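Local coordinates for protein diphosphomevalonate decarboxylase, putative (Trypanosoma brucei, PDB 2HKE) that probably catalyses the ATP-dependent decarboxylation of (R)-5-diphosphomevalonate to isopentenyl diphosphate, a precursor of isoprenoids and sterols, at residues A[7-11]-A[367-371]; A[50-54]-A[125-130]. The protein carries 1 engineered substitution. One frame throughout, in Å; residues are numbered along the deposited sequence.

Contact 1. Residues A[7-11]-A[367-371]; sequences TVEAP and GVKYL
L371 lies across the neighbouring strand with its CD2 3.3 Å from E9 CG and 4.0 Å from T7 CG2, so its branched end rests on the aliphatic stem of the glutamate. Residues 7-10 and 369-371 are antiparallel beta strands, their axes at 148° with a closest approach of 4.6 Å. E9 faces K369 in a hydrogen-bonded pair: E9 N donates to K369 O (2.9 Å) and K369 N to E9 O (3.0 Å). One pair along, V8 and Y370 form a non-hydrogen-bonded pair with CA atoms 4.5 Å apart, and L371 N then reaches T7 O at 2.8 Å. A water accepts from T7 N (2.9 Å) and donates to L371 O (2.5 Å). T7, E9, K369 and L371 share one face, where K369 leads its extended chain away and the carboxylate of E9 meets R47 in a salt bridge. V8 (t) and Y370 (m) share the other face, with V8 CG2 3.6 Å from Y370 CD2; V368 brings CG1 to 4.1 Å from A10 CB. V8, A10 and V368, small or branched and apolar, suit close packing on A125, A121 and C120 of helix 114-130; Y370 lies on A124 and makes a cation-pi contact with R128. G367 departs from beta conformation (phi 101°, psi -150°), where a CB would press on the preceding carbonyl. The pairing is an antiparallel beta ladder, through which strand 369-371, from the C-terminal part of the chain, joins the N-terminal domain's sheet in a two-domain GHMP-superfamily fold.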
loop_
_atom_site.group_PDB
_atom_site.type_symbol
_atom_site.label_atom_id
_atom_site.label_comp_id
_atom_site.label_asym_id
_atom_site.label_seq_id
_atom_site.Cartn_x
_atom_site.Cartn_y
_atom_site.Cartn_z
ATOM N N THR A 7 -17.841 10.718 -6.630
ATOM C CA THR A 7 -16.558 11.057 -6.013
ATOM C C THR A 7 -16.248 10.069 -4.905
ATOM O O THR A 7 -17.097 9.753 -4.062
ATOM C CB THR A 7 -16.542 12.517 -5.433
ATOM O OG1 THR A 7 -16.828 13.425 -6.484
ATOM C CG2 THR A 7 -15.150 12.853 -4.858
ATOM N N VAL A 8 -15.012 9.577 -4.913
ATOM C CA VAL A 8 -14.564 8.528 -3.983
ATOM C C VAL A 8 -13.201 8.915 -3.475
ATOM O O VAL A 8 -12.396 9.463 -4.229
ATOM C CB VAL A 8 -14.394 7.165 -4.724
ATOM C CG1 VAL A 8 -13.723 6.130 -3.836
ATOM C CG2 VAL A 8 -15.752 6.665 -5.218
ATOM N N GLU A 9 -12.939 8.606 -2.211
ATOM C CA GLU A 9 -11.609 8.658 -1.671
ATOM C C GLU A 9 -11.186 7.229 -1.321
ATOM O O GLU A 9 -11.977 6.448 -0.798
ATOM C CB GLU A 9 -11.557 9.553 -0.446
ATOM C CG GLU A 9 -11.589 11.067 -0.830
ATOM C CD GLU A 9 -11.439 11.997 0.376
ATOM O OE1 GLU A 9 -11.690 11.530 1.523
ATOM O OE2 GLU A 9 -11.064 13.192 0.155
ATOM N N ALA A 10 -9.941 6.899 -1.647
ATOM C CA ALA A 10 -9.383 5.615 -1.243
ATOM C C ALA A 10 -8.050 5.780 -0.514
ATOM O O ALA A 10 -7.227 6.642 -0.871
ATOM C CB ALA A 10 -9.231 4.699 -2.453
ATOM N N PRO A 11 -7.767 4.881 0.442
ATOM C CA PRO A 11 -6.507 4.897 1.193
ATOM C C PRO A 11 -5.416 4.048 0.535
ATOM O O PRO A 11 -5.725 3.169 -0.281
ATOM C CB PRO A 11 -6.915 4.202 2.470
ATOM C CG PRO A 11 -7.819 3.102 1.992
ATOM C CD PRO A 11 -8.625 3.758 0.862
ATOM N N GLY A 367 -11.279 1.662 4.655
ATOM C CA GLY A 367 -11.395 1.446 3.198
ATOM C C GLY A 367 -12.004 2.614 2.418
ATOM O O GLY A 367 -11.833 3.779 2.766
ATOM N N VAL A 368 -12.679 2.333 1.318
ATOM C CA VAL A 368 -13.098 3.443 0.429
ATOM C C VAL A 368 -14.325 4.189 0.954
ATOM O O VAL A 368 -15.161 3.615 1.644
ATOM C CB VAL A 368 -13.378 2.996 -1.008
ATOM C CG1 VAL A 368 -12.224 2.118 -1.504
ATOM C CG2 VAL A 368 -14.716 2.299 -1.084
ATOM N N LYS A 369 -14.416 5.459 0.615
ATOM C CA LYS A 369 -15.509 6.329 1.068
ATOM C C LYS A 369 -16.083 6.995 -0.166
ATOM O O LYS A 369 -15.336 7.431 -1.018
ATOM C CB LYS A 369 -14.986 7.383 2.050
ATOM C CG LYS A 369 -16.070 8.106 2.872
ATOM C CD LYS A 369 -15.535 8.864 4.139
ATOM C CE LYS A 369 -16.478 10.059 4.548
ATOM N NZ LYS A 369 -15.852 11.138 5.453
ATOM N N TYR A 370 -17.414 7.066 -0.266
ATOM C CA TYR A 370 -18.102 7.762 -1.367
ATOM C C TYR A 370 -18.468 9.110 -0.795
ATOM O O TYR A 370 -19.003 9.195 0.302
ATOM C CB TYR A 370 -19.353 6.964 -1.831
ATOM C CG TYR A 370 -18.988 5.630 -2.384
ATOM C CD1 TYR A 370 -18.715 4.579 -1.539
ATOM C CD2 TYR A 370 -18.790 5.455 -3.735
ATOM C CE1 TYR A 370 -18.322 3.371 -2.013
ATOM C CE2 TYR A 370 -18.387 4.220 -4.253
ATOM C CZ TYR A 370 -18.138 3.189 -3.374
ATOM O OH TYR A 370 -17.720 1.974 -3.818
ATOM N N LEU A 371 -18.181 10.153 -1.529
ATOM C CA LEU A 371 -18.369 11.521 -1.056
ATOM C C LEU A 371 -19.513 12.227 -1.777
ATOM O O LEU A 371 -20.041 11.759 -2.787
ATOM C CB LEU A 371 -17.078 12.297 -1.270
ATOM C CG LEU A 371 -15.953 12.110 -0.233
ATOM C CD1 LEU A 371 -15.916 10.753 0.436
ATOM C CD2 LEU A 371 -14.615 12.486 -0.886
HETATM O O HOH W 1 -20.239 10.538 -4.924
#

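Contact 2. Residues A[50-54]-A[125-130]; sequences TSVEL and ALIRAF
L54 covers the face of the F130 ring, its CD1 4.1 Å from the ring centroid and 9° off the normal, a CH-pi contact in an interface otherwise made by apolar packing. The axes of strand 50-54 and helix 125-130 make an angle of 25° and approach to 8.3 Å. The strand has regular beta conformation, so T50, V52 and L54 point toward the helix while S51 and E53 point away. V52 (m) sits in the middle, its CG1 3.8 Å from A125 CB and 4.0 Å from L126 CD2, its CG2 3.5 Å from A129 CB. A125 and A129 are one helical turn apart, joined by the bond from A129 N to A125 O (3.0 Å), and their small methyls let the valine come close to the helix. This is a helix packed on one face of a beta-sheet, in the N-terminal domain, which belongs to the ribosomal protein S5-like clan. At the N-terminal end of 50-54, T50 CG2 lies 4.1 Å from A125 CB, while T50 OG1 turns to S102 for its hydrogen bond. At its C-terminal end L54 (m, t) also has CD1 3.8 Å from A129 O. The CA-to-CB bond of F130 points sideways, but chi1 near -84° (m) brings its ring nearer the strand, and V98 of strand 97-104 and L85 of helix 76-86 close around it.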
loop_
_atom_site.group_PDB
_atom_site.type_symbol
_atom_site.label_atom_id
_atom_site.label_comp_id
_atom_site.label_asym_id
_atom_site.label_seq_id
_atom_site.Cartn_x
_atom_site.Cartn_y
_atom_site.Cartn_z
ATOM N N THR A 50 -10.929 10.596 -6.538
ATOM C CA THR A 50 -11.368 10.636 -7.946
ATOM C C THR A 50 -12.833 11.029 -8.049
ATOM O O THR A 50 -13.664 10.538 -7.299
ATOM C CB THR A 50 -11.217 9.269 -8.655
ATOM O OG1 THR A 50 -9.848 8.901 -8.717
ATOM C CG2 THR A 50 -11.800 9.247 -10.066
ATOM N N SER A 51 -13.104 11.867 -9.031
ATOM C CA SER A 51 -14.446 12.247 -9.435
ATOM C C SER A 51 -14.634 11.799 -10.869
ATOM O O SER A 51 -13.746 11.954 -11.712
ATOM C CB SER A 51 -14.654 13.770 -9.312
ATOM O OG SER A 51 -14.811 14.157 -7.943
ATOM N N VAL A 52 -15.782 11.218 -11.165
ATOM C CA VAL A 52 -16.085 10.869 -12.533
ATOM C C VAL A 52 -17.440 11.467 -12.919
ATOM O O VAL A 52 -18.339 11.557 -12.071
ATOM C CB VAL A 52 -16.056 9.327 -12.769
ATOM C CG1 VAL A 52 -14.695 8.733 -12.331
ATOM C CG2 VAL A 52 -17.212 8.622 -12.035
ATOM N N GLU A 53 -17.568 11.835 -14.192
ATOM C CA GLU A 53 -18.849 12.310 -14.737
ATOM C C GLU A 53 -19.152 11.637 -16.062
ATOM O O GLU A 53 -18.331 11.669 -16.957
ATOM C CB GLU A 53 -18.808 13.825 -14.916
ATOM C CG GLU A 53 -20.211 14.459 -15.027
ATOM C CD GLU A 53 -20.193 15.902 -15.567
ATOM O OE1 GLU A 53 -19.129 16.578 -15.618
ATOM O OE2 GLU A 53 -21.279 16.355 -15.974
ATOM N N LEU A 54 -20.316 10.995 -16.185
ATOM C CA LEU A 54 -20.697 10.403 -17.482
ATOM C C LEU A 54 -21.156 11.529 -18.382
ATOM O O LEU A 54 -21.783 12.479 -17.916
ATOM C CB LEU A 54 -21.793 9.341 -17.365
ATOM C CG LEU A 54 -21.442 7.962 -16.794
ATOM C CD1 LEU A 54 -22.349 6.889 -17.378
ATOM C CD2 LEU A 54 -20.024 7.581 -17.077
ATOM N N ALA A 125 -15.288 4.749 -8.205
ATOM C CA ALA A 125 -16.060 5.853 -8.798
ATOM C C ALA A 125 -16.654 5.427 -10.134
ATOM O O ALA A 125 -17.813 5.711 -10.410
ATOM C CB ALA A 125 -15.166 7.124 -8.964
ATOM N N LEU A 126 -15.876 4.735 -10.962
ATOM C CA LEU A 126 -16.327 4.312 -12.261
ATOM C C LEU A 126 -17.444 3.281 -12.161
ATOM O O LEU A 126 -18.402 3.323 -12.927
ATOM C CB LEU A 126 -15.182 3.735 -13.085
ATOM C CG LEU A 126 -14.212 4.750 -13.661
ATOM C CD1 LEU A 126 -12.934 4.068 -14.158
ATOM C CD2 LEU A 126 -14.918 5.564 -14.753
ATOM N N ILE A 127 -17.297 2.342 -11.246
ATOM C CA ILE A 127 -18.252 1.244 -11.101
ATOM C C ILE A 127 -19.599 1.860 -10.651
ATOM O O ILE A 127 -20.625 1.460 -11.146
ATOM C CB ILE A 127 -17.760 0.182 -10.102
ATOM C CG1 ILE A 127 -16.704 -0.722 -10.755
ATOM C CG2 ILE A 127 -18.909 -0.694 -9.587
ATOM C CD1 ILE A 127 -15.840 -1.441 -9.735
ATOM N N ARG A 128 -19.568 2.819 -9.752
ATOM C CA ARG A 128 -20.809 3.455 -9.303
ATOM C C ARG A 128 -21.453 4.211 -10.453
ATOM O O ARG A 128 -22.632 4.000 -10.759
ATOM C CB ARG A 128 -20.608 4.352 -8.106
ATOM C CG ARG A 128 -21.956 4.850 -7.568
ATOM C CD ARG A 128 -21.915 5.425 -6.248
ATOM N NE ARG A 128 -21.926 4.411 -5.217
ATOM C CZ ARG A 128 -22.034 4.687 -3.934
ATOM N NH1 ARG A 128 -22.132 5.947 -3.511
ATOM N NH2 ARG A 128 -22.012 3.699 -3.074
ATOM N N ALA A 129 -20.666 5.027 -11.144
ATOM C CA ALA A 129 -21.179 5.861 -12.243
ATOM C C ALA A 129 -21.797 5.068 -13.372
ATOM O O ALA A 129 -22.834 5.470 -13.915
ATOM C CB ALA A 129 -20.044 6.758 -12.817
ATOM N N PHE A 130 -21.176 3.962 -13.742
ATOM C CA PHE A 130 -21.623 3.159 -14.865
ATOM C C PHE A 130 -22.589 2.049 -14.478
ATOM O O PHE A 130 -23.019 1.270 -15.339
ATOM C CB PHE A 130 -20.400 2.560 -15.571
ATOM C CG PHE A 130 -19.759 3.481 -16.562
ATOM C CD1 PHE A 130 -18.815 4.428 -16.157
ATOM C CD2 PHE A 130 -20.112 3.434 -17.895
ATOM C CE1 PHE A 130 -18.218 5.278 -17.102
ATOM C CE2 PHE A 130 -19.531 4.308 -18.845
ATOM C CZ PHE A 130 -18.595 5.239 -18.427
#

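In the fold
The centres of contacts 1 and 2 lie 12 Å apart, on the same side of the chain's centre. Strand 5-15 joins them: it pairs antiparallel with both 369-371 and 48-55, placing all three in one sheet, and helix 114-130 packs on that sheet at both places. The contacts touch through T7 OG1 and S51 OG (2.6 Å) and through V8 N and T50 O (2.9 Å), while R128 and Y370 make a cation-pi pair. Along the chain contact 2 is nested inside the loop that contact 1 closes, so a helix-on-sheet packing local to the N-terminal domain adjoins a pairing that brings residues 367-371 back to it.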